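Local coordinates for protein 4-dehydrase (Streptomyces venezuelae, PDB 2PO3) that probably acts as a pyridoxal-phosphate-dependent sugar aminotransferase in desosamine biosynthesis, here holding its TDP-sugar product as an external aldimine, at residues Phe116-Pro121 with Ala346-Thr351; Val202-Gly207 with Glu246-Met251; Glu302-Thr307 with Ala355-Ser360. All coordinates share one frame; numbering follows the deposited sequence.

Contact 1. Residues Phe116-Pro121 with Ala346-Thr351; sequences FADIDP and APLPHT
D118 and L348 bring their CA atoms to 4.9 Å where the chain leaving strand 113-117 runs past the start of helix 349-355, for which L348 is the N-cap residue. The carboxylate of D118 reaches into the first turn of that helix. Its OD1 accepts from T351 OG1 at 2.6 Å, nearly in line with the C-O bond, and from T351 N at 2.9 Å on the syn lone pair. OD2 also receives H350 N, although its placement is less certain. A weaker bond from I119 N to OD1 helps to hold the carboxylate from its own side. The T351 hydroxyl takes a hydrogen bond from a water that also donates to A117 O, while a second water joins A346 N to F116 O.

Apolar groups pack on both flanks. L348 CD2 lies 3.7 Å from D118 CB, and its CD1 meets F116 CB at 3.9 Å; the F116 ring itself turns away to an edge-to-face contact with Y340. At the other end P121 CG sits over one face of the H350 imidazole, 3.7 Å from the ring centroid, in a CH-pi contact. CG of H350 stands anti to its carbonyl carbon (chi1 -62°), on the side of P121, and I119 CG1 touches H350 CB at 3.7 Å.

A carboxylate from a distant part of the chain thus accepts amide N-H groups of the first helical turn, and the positive end of the helix dipole would be expected to stabilise its ionised form.

Contact 2. Residues Val202-Gly207 with Glu246-Met251; sequences VNAFEG and EAAAAM
A247 meets F205 through its carbonyl, whose oxygen lies in the plane of the ring at its edge, 3.7 Å from CE1; its own side chain packs on F205 of the second subunit. One residue on, A248 faces A204: their CB atoms are 4.3 Å apart, A248 O comes to 3.1 Å from A204 CB, and A248 CB rests 3.5 Å from A204 O. Small side chains let helix and loop approach closely here.

M251 carries most of the contact. Its CG, anti to the backbone N (chi1 176°), lies over one face of the F205 ring, 3.7 Å from the centroid, as a CH-pi contact. The bend at chi2 (60°) puts SD oblique to the same ring, a Met-aromatic contact at 4.5 Å from the centroid. CE then touches N203 OD1 at 3.6 Å. That oxygen also accepts F205 N at 2.9 Å, closing an Asx turn in the loop that meets the methionine.

The E206 carboxylate bonds to S48 and K243 of the second subunit, and G207 touches the bound aldimine. A loop following the predicted cofactor lysine, packed on a long helix at the subunit interface, is consistent with the shared active site of fold-type-I aminotransferases.

Contact 3. Residues Glu302-Thr307 with Ala355-Ser360; sequences EIDEAT and AARVLS
E302 and V358 form a non-hydrogen-bonded pair between antiparallel strands 299-303 and 358-361, part of a small three-stranded sheet, with CA atoms 4.7 Å apart. Their side chains share one face of the sheet, E302 CG lying 4.2 Å from V358 CG1. Just beyond the pair, I303 N donates to R357 O at 2.8 Å, and the same oxygen also takes a CA-H...O contact from E302 CA at 3.3 Å.

The R357 side chain dominates the contact. Bent at chi3 (41°), it directs NE to E302 OE2, 2.7 Å away, in a salt bridge that lies in the guanidinium plane and meets the oxygen nearly in line with its C-O bond; the N-H...O angle is 159°. NH2 adds a weak bond to this OE2 at 3.0 Å. One oxygen is thus gripped by two N-H groups, and the carboxylate stands 82° from the guanidinium plane, so the pairing is forked rather than two oxygens against two nitrogens.

Strand 299-303 ends here and helix 305-308 follows, with D304 as N-cap. D304 OD2 accepts A306 N, while OD1 lies near the guanidinium plane in a long salt bridge, 3.6 Å from R357 NH1. The D304 and R357 side chains run side by side in the same direction. By pairing with both E302 and D304, the arginine links the capped helix start to the sheet edge. An alanine in place of R357 would probably leave E302 OE2 without its two N-H donors and D304 OD1 without its nearby positive charge. R357 also packs on L284 of strand 283-285, on the far side of 299-303, and a water donates to A356 O and more weakly to I303 O.

From the N terminus, contact 1 opens at the end of strand 113-117, an outermost strand of the large mixed sheet, and closes only at the start of helix 349-355. Contact 2 is nested within that long loop, joining the segment before strand 208-212 to the start of helix 246-276 near the subunit interface; it lies across the chain's centre from both other contacts, about 35 Å from contact 1 between centres. Contact 3 begins after contact 2 has closed, at residues 302-307, and crosses contact 1 by ending at 355-360. Helix 349-355 and strand 358-361 follow each other, so contacts 1 and 3, about 17 Å apart between centres, connect the large sheet to the small one.

Contact 1. Residues Phe116-Pro121 with Ala346-Thr351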
loop_
_atom_site.group_PDB
_atom_site.type_symbol
_atom_site.label_atom_id
_atom_site.label_comp_id
_atom_site.label_asym_id
_atom_site.label_seq_id
_atom_site.Cartn_x
_atom_site.Cartn_y
_atom_site.Cartn_z
ATOM N N PHE A 116 -3.200 -6.081 24.849
ATOM C CA PHE A 116 -1.907 -6.706 25.206
ATOM C C PHE A 116 -1.843 -7.749 26.340
ATOM O O PHE A 116 -2.270 -7.536 27.489
ATOM C CB PHE A 116 -0.791 -5.651 25.380
ATOM C CG PHE A 116 -0.611 -4.813 24.145
ATOM C CD1 PHE A 116 -0.798 -3.425 24.173
ATOM C CD2 PHE A 116 -0.242 -5.433 22.948
ATOM C CE1 PHE A 116 -0.604 -2.642 23.028
ATOM C CE2 PHE A 116 -0.066 -4.664 21.793
ATOM C CZ PHE A 116 -0.250 -3.276 21.833
ATOM N N ALA A 117 -1.277 -8.913 26.000
ATOM C CA ALA A 117 -1.072 -10.010 26.953
ATOM C C ALA A 117 0.417 -10.426 26.936
ATOM O O ALA A 117 1.081 -10.335 25.900
ATOM C CB ALA A 117 -2.064 -11.158 26.784
ATOM N N ASP A 118 0.954 -10.872 28.076
ATOM C CA ASP A 118 2.356 -11.271 28.239
ATOM C C ASP A 118 2.813 -12.491 27.434
ATOM O O ASP A 118 1.967 -13.291 26.990
ATOM C CB ASP A 118 2.781 -11.354 29.738
ATOM C CG ASP A 118 4.163 -10.806 29.973
ATOM O OD1 ASP A 118 4.882 -10.385 29.063
ATOM O OD2 ASP A 118 4.509 -10.845 31.243
ATOM N N ILE A 119 4.163 -12.609 27.278
ATOM C CA ILE A 119 4.794 -13.718 26.560
ATOM C C ILE A 119 5.194 -14.839 27.505
ATOM O O ILE A 119 5.248 -14.672 28.713
ATOM C CB ILE A 119 6.084 -13.303 25.855
ATOM C CG1 ILE A 119 7.040 -12.613 26.847
ATOM C CG2 ILE A 119 5.790 -12.416 24.631
ATOM C CD1 ILE A 119 8.492 -12.415 26.351
ATOM N N ASP A 120 5.502 -15.986 26.939
ATOM C CA ASP A 120 5.993 -17.074 27.734
ATOM C C ASP A 120 7.490 -16.743 27.704
ATOM O O ASP A 120 8.109 -16.729 26.641
ATOM C CB ASP A 120 5.772 -18.422 27.044
ATOM C CG ASP A 120 6.508 -19.565 27.706
ATOM O OD1 ASP A 120 7.456 -19.430 28.443
ATOM O OD2 ASP A 120 5.998 -20.740 27.442
ATOM N N PRO A 121 8.074 -16.440 28.852
ATOM C CA PRO A 121 9.473 -16.090 28.885
ATOM C C PRO A 121 10.403 -17.110 28.185
ATOM O O PRO A 121 11.512 -16.814 27.734
ATOM C CB PRO A 121 9.816 -15.945 30.374
ATOM C CG PRO A 121 8.707 -16.655 31.164
ATOM C CD PRO A 121 7.525 -16.738 30.210
ATOM N N ALA A 346 -2.750 -4.998 31.094
ATOM C CA ALA A 346 -2.567 -6.176 31.936
ATOM C C ALA A 346 -1.067 -6.186 32.338
ATOM O O ALA A 346 -0.274 -5.439 31.745
ATOM C CB ALA A 346 -2.882 -7.433 31.099
ATOM N N PRO A 347 -0.620 -6.984 33.329
ATOM C CA PRO A 347 0.812 -6.980 33.677
ATOM C C PRO A 347 1.619 -7.657 32.555
ATOM O O PRO A 347 1.195 -8.684 32.000
ATOM C CB PRO A 347 0.952 -7.814 34.947
ATOM C CG PRO A 347 -0.277 -8.717 34.972
ATOM C CD PRO A 347 -1.340 -8.036 34.111
ATOM N N LEU A 348 2.787 -7.071 32.214
ATOM C CA LEU A 348 3.682 -7.558 31.138
ATOM C C LEU A 348 5.151 -7.585 31.559
ATOM O O LEU A 348 5.992 -6.981 30.902
ATOM C CB LEU A 348 3.494 -6.666 29.863
ATOM C CG LEU A 348 2.026 -6.668 29.380
ATOM C CD1 LEU A 348 1.730 -5.516 28.411
ATOM C CD2 LEU A 348 1.566 -7.992 28.736
ATOM N N PRO A 349 5.451 -8.264 32.687
ATOM C CA PRO A 349 6.814 -8.288 33.182
ATOM C C PRO A 349 7.816 -9.049 32.314
ATOM O O PRO A 349 9.005 -8.695 32.258
ATOM C CB PRO A 349 6.706 -8.947 34.576
ATOM C CG PRO A 349 5.480 -9.843 34.519
ATOM C CD PRO A 349 4.563 -9.146 33.521
ATOM N N HIS A 350 7.335 -10.117 31.657
ATOM C CA HIS A 350 8.199 -10.922 30.797
ATOM C C HIS A 350 8.575 -10.136 29.543
ATOM O O HIS A 350 9.726 -10.129 29.133
ATOM C CB HIS A 350 7.542 -12.283 30.477
ATOM C CG HIS A 350 7.341 -13.055 31.746
ATOM N ND1 HIS A 350 8.425 -13.374 32.567
ATOM C CD2 HIS A 350 6.201 -13.536 32.322
ATOM C CE1 HIS A 350 7.935 -14.052 33.596
ATOM N NE2 HIS A 350 6.612 -14.168 33.480
ATOM N N THR A 351 7.588 -9.453 28.985
ATOM C CA THR A 351 7.759 -8.626 27.839
ATOM C C THR A 351 8.737 -7.524 28.190
ATOM O O THR A 351 9.722 -7.240 27.515
ATOM C CB THR A 351 6.409 -7.978 27.517
ATOM O OG1 THR A 351 5.559 -8.998 27.022
ATOM C CG2 THR A 351 6.551 -6.809 26.527
HETATM O O HOH W 1 -4.043 -5.518 28.568
HETATM O O HOH W 2 3.688 -9.426 25.153
HETATM O O HOH W 3 -0.816 -10.895 30.532
#

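Contact 2. Residues Val202-Gly207 with Glu246-Met251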
loop_
_atom_site.group_PDB
_atom_site.type_symbol
_atom_site.label_atom_id
_atom_site.label_comp_id
_atom_site.label_asym_id
_atom_site.label_seq_id
_atom_site.Cartn_x
_atom_site.Cartn_y
_atom_site.Cartn_z
ATOM N N VAL A 202 13.137 -12.710 2.265
ATOM C CA VAL A 202 12.584 -12.659 0.935
ATOM C C VAL A 202 11.938 -11.300 0.774
ATOM O O VAL A 202 11.082 -10.927 1.577
ATOM C CB VAL A 202 11.551 -13.757 0.732
ATOM C CG1 VAL A 202 10.785 -13.515 -0.581
ATOM C CG2 VAL A 202 12.338 -15.057 0.633
ATOM N N ASN A 203 12.329 -10.549 -0.222
ATOM C CA ASN A 203 11.693 -9.251 -0.388
ATOM C C ASN A 203 11.154 -8.992 -1.796
ATOM O O ASN A 203 11.672 -9.555 -2.774
ATOM C CB ASN A 203 12.635 -8.104 0.016
ATOM C CG ASN A 203 13.491 -7.564 -1.130
ATOM O OD1 ASN A 203 13.093 -6.705 -1.916
ATOM N ND2 ASN A 203 14.717 -8.025 -1.224
ATOM N N ALA A 204 10.132 -8.112 -1.885
ATOM C CA ALA A 204 9.541 -7.694 -3.161
ATOM C C ALA A 204 9.526 -6.154 -3.203
ATOM O O ALA A 204 8.633 -5.504 -3.729
ATOM C CB ALA A 204 8.146 -8.257 -3.296
ATOM N N PHE A 205 10.553 -5.565 -2.609
ATOM C CA PHE A 205 10.741 -4.118 -2.440
ATOM C C PHE A 205 9.886 -3.792 -1.223
ATOM O O PHE A 205 10.390 -3.522 -0.140
ATOM C CB PHE A 205 10.469 -3.190 -3.645
ATOM C CG PHE A 205 11.204 -3.550 -4.933
ATOM C CD1 PHE A 205 10.533 -4.171 -5.987
ATOM C CD2 PHE A 205 12.561 -3.269 -5.107
ATOM C CE1 PHE A 205 11.198 -4.498 -7.170
ATOM C CE2 PHE A 205 13.253 -3.593 -6.280
ATOM C CZ PHE A 205 12.561 -4.219 -7.316
ATOM N N GLU A 206 8.574 -3.906 -1.448
ATOM C CA GLU A 206 7.541 -3.695 -0.459
ATOM C C GLU A 206 6.452 -4.672 -0.796
ATOM O O GLU A 206 6.039 -4.754 -1.961
ATOM C CB GLU A 206 6.914 -2.274 -0.521
ATOM C CG GLU A 206 7.698 -1.136 0.182
ATOM C CD GLU A 206 7.482 -1.035 1.683
ATOM O OE1 GLU A 206 6.575 -1.590 2.312
ATOM O OE2 GLU A 206 8.399 -0.291 2.251
ATOM N N GLY A 207 5.975 -5.417 0.183
ATOM C CA GLY A 207 4.898 -6.339 -0.126
ATOM C C GLY A 207 4.545 -7.258 1.030
ATOM O O GLY A 207 5.228 -7.324 2.059
ATOM N N GLU A 246 2.935 -5.804 -10.712
ATOM C CA GLU A 246 3.710 -6.822 -11.357
ATOM C C GLU A 246 5.190 -6.715 -11.090
ATOM O O GLU A 246 5.923 -7.717 -11.078
ATOM C CB GLU A 246 3.427 -6.812 -12.867
ATOM C CG GLU A 246 2.043 -7.371 -13.196
ATOM C CD GLU A 246 1.920 -8.815 -12.807
ATOM O OE1 GLU A 246 2.226 -9.750 -13.527
ATOM O OE2 GLU A 246 1.429 -8.965 -11.613
ATOM N N ALA A 247 5.640 -5.480 -10.893
ATOM C CA ALA A 247 7.049 -5.218 -10.639
ATOM C C ALA A 247 7.570 -5.760 -9.300
ATOM O O ALA A 247 8.682 -6.322 -9.159
ATOM C CB ALA A 247 7.284 -3.742 -10.829
ATOM N N ALA A 248 6.724 -5.588 -8.301
ATOM C CA ALA A 248 7.018 -6.075 -6.959
ATOM C C ALA A 248 7.006 -7.568 -7.022
ATOM O O ALA A 248 7.836 -8.219 -6.401
ATOM C CB ALA A 248 5.928 -5.667 -5.975
ATOM N N ALA A 249 6.025 -8.119 -7.755
ATOM C CA ALA A 249 5.957 -9.585 -7.877
ATOM C C ALA A 249 7.231 -10.114 -8.594
ATOM O O ALA A 249 7.786 -11.160 -8.295
ATOM C CB ALA A 249 4.649 -10.029 -8.537
ATOM N N ALA A 250 7.740 -9.350 -9.565
ATOM C CA ALA A 250 8.926 -9.740 -10.264
ATOM C C ALA A 250 10.088 -9.854 -9.281
ATOM O O ALA A 250 10.846 -10.833 -9.269
ATOM C CB ALA A 250 9.272 -8.663 -11.283
ATOM N N MET A 251 10.232 -8.820 -8.453
ATOM C CA MET A 251 11.291 -8.827 -7.459
ATOM C C MET A 251 11.018 -9.990 -6.489
ATOM O O MET A 251 11.892 -10.803 -6.140
ATOM C CB MET A 251 11.324 -7.495 -6.703
ATOM C CG MET A 251 12.372 -7.525 -5.600
ATOM S SD MET A 251 14.025 -7.820 -6.271
ATOM C CE MET A 251 15.050 -7.335 -4.865
#

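Contact 3. Residues Glu302-Thr307 with Ala355-Ser360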
loop_
_atom_site.group_PDB
_atom_site.type_symbol
_atom_site.label_atom_id
_atom_site.label_comp_id
_atom_site.label_asym_id
_atom_site.label_seq_id
_atom_site.Cartn_x
_atom_site.Cartn_y
_atom_site.Cartn_z
ATOM N N GLU A 302 20.866 -11.717 23.886
ATOM C CA GLU A 302 20.307 -11.043 25.001
ATOM C C GLU A 302 21.514 -10.624 25.784
ATOM O O GLU A 302 22.416 -11.427 25.997
ATOM C CB GLU A 302 19.514 -11.986 25.878
ATOM C CG GLU A 302 18.212 -12.328 25.172
ATOM C CD GLU A 302 17.402 -13.285 25.991
ATOM O OE1 GLU A 302 17.046 -14.389 25.606
ATOM O OE2 GLU A 302 17.138 -12.797 27.164
ATOM N N ILE A 303 21.497 -9.364 26.182
ATOM C CA ILE A 303 22.525 -8.736 26.984
ATOM C C ILE A 303 22.004 -8.617 28.447
ATOM O O ILE A 303 21.027 -7.893 28.690
ATOM C CB ILE A 303 22.820 -7.324 26.472
ATOM C CG1 ILE A 303 23.379 -7.389 25.056
ATOM C CG2 ILE A 303 23.836 -6.639 27.412
ATOM C CD1 ILE A 303 24.353 -8.540 24.973
ATOM N N ASP A 304 22.623 -9.305 29.412
ATOM C CA ASP A 304 22.220 -9.233 30.828
ATOM C C ASP A 304 23.002 -8.120 31.529
ATOM O O ASP A 304 24.159 -8.312 31.890
ATOM C CB ASP A 304 22.526 -10.536 31.584
ATOM C CG ASP A 304 21.786 -10.674 32.895
ATOM O OD1 ASP A 304 21.316 -11.737 33.240
ATOM O OD2 ASP A 304 21.647 -9.554 33.584
ATOM N N GLU A 305 22.410 -6.944 31.721
ATOM C CA GLU A 305 23.135 -5.860 32.358
ATOM C C GLU A 305 23.770 -6.163 33.722
ATOM O O GLU A 305 24.795 -5.602 34.069
ATOM C CB GLU A 305 22.360 -4.549 32.346
ATOM C CG GLU A 305 23.006 -3.447 33.203
ATOM C CD GLU A 305 22.104 -2.243 33.232
ATOM O OE1 GLU A 305 20.938 -2.254 33.616
ATOM O OE2 GLU A 305 22.674 -1.199 32.701
ATOM N N ALA A 306 23.173 -7.047 34.502
ATOM C CA ALA A 306 23.769 -7.344 35.784
ATOM C C ALA A 306 25.125 -8.038 35.672
ATOM O O ALA A 306 26.098 -7.676 36.336
ATOM C CB ALA A 306 22.799 -8.189 36.582
ATOM N N THR A 307 25.154 -9.064 34.828
ATOM C CA THR A 307 26.312 -9.879 34.569
ATOM C C THR A 307 27.395 -9.063 33.881
ATOM O O THR A 307 28.541 -9.051 34.288
ATOM C CB THR A 307 25.878 -11.085 33.681
ATOM O OG1 THR A 307 24.907 -11.889 34.293
ATOM C CG2 THR A 307 27.046 -11.949 33.244
ATOM N N ALA A 355 12.360 -7.231 26.326
ATOM C CA ALA A 355 12.533 -6.048 25.500
ATOM C C ALA A 355 13.746 -5.288 25.845
ATOM O O ALA A 355 14.331 -4.628 24.986
ATOM C CB ALA A 355 11.387 -5.086 25.571
ATOM N N ALA A 356 14.134 -5.360 27.096
ATOM C CA ALA A 356 15.330 -4.618 27.487
ATOM C C ALA A 356 16.635 -5.318 27.218
ATOM O O ALA A 356 17.682 -4.671 27.304
ATOM C CB ALA A 356 15.350 -4.296 28.970
ATOM N N ARG A 357 16.592 -6.625 26.936
ATOM C CA ARG A 357 17.846 -7.369 26.695
ATOM C C ARG A 357 18.268 -7.637 25.245
ATOM O O ARG A 357 19.457 -7.817 24.955
ATOM C CB ARG A 357 17.768 -8.710 27.418
ATOM C CG ARG A 357 17.191 -8.520 28.811
ATOM C CD ARG A 357 16.567 -9.773 29.383
ATOM N NE ARG A 357 17.346 -10.972 29.104
ATOM C CZ ARG A 357 18.356 -11.410 29.869
ATOM N NH1 ARG A 357 18.727 -10.778 30.973
ATOM N NH2 ARG A 357 19.017 -12.531 29.551
ATOM N N VAL A 358 17.278 -7.682 24.345
ATOM C CA VAL A 358 17.448 -7.988 22.925
ATOM C C VAL A 358 18.220 -7.050 22.017
ATOM O O VAL A 358 18.045 -5.824 22.035
ATOM C CB VAL A 358 16.150 -8.506 22.295
ATOM C CG1 VAL A 358 15.621 -9.668 23.143
ATOM C CG2 VAL A 358 15.072 -7.417 22.164
ATOM N N LEU A 359 19.071 -7.671 21.190
ATOM C CA LEU A 359 19.869 -6.926 20.229
ATOM C C LEU A 359 19.976 -7.744 18.960
ATOM O O LEU A 359 20.381 -8.919 19.003
ATOM C CB LEU A 359 21.288 -6.587 20.745
ATOM C CG LEU A 359 21.952 -5.655 19.747
ATOM C CD1 LEU A 359 21.225 -4.332 19.692
ATOM C CD2 LEU A 359 23.372 -5.371 20.153
ATOM N N SER A 360 19.607 -7.139 17.832
ATOM C CA SER A 360 19.674 -7.854 16.550
ATOM C C SER A 360 20.990 -7.552 15.822
ATOM O O SER A 360 21.352 -6.403 15.623
ATOM C CB SER A 360 18.459 -7.497 15.678
ATOM O OG SER A 360 18.038 -8.627 14.936
HETATM O O HOH W 4 20.158 -4.585 29.044
#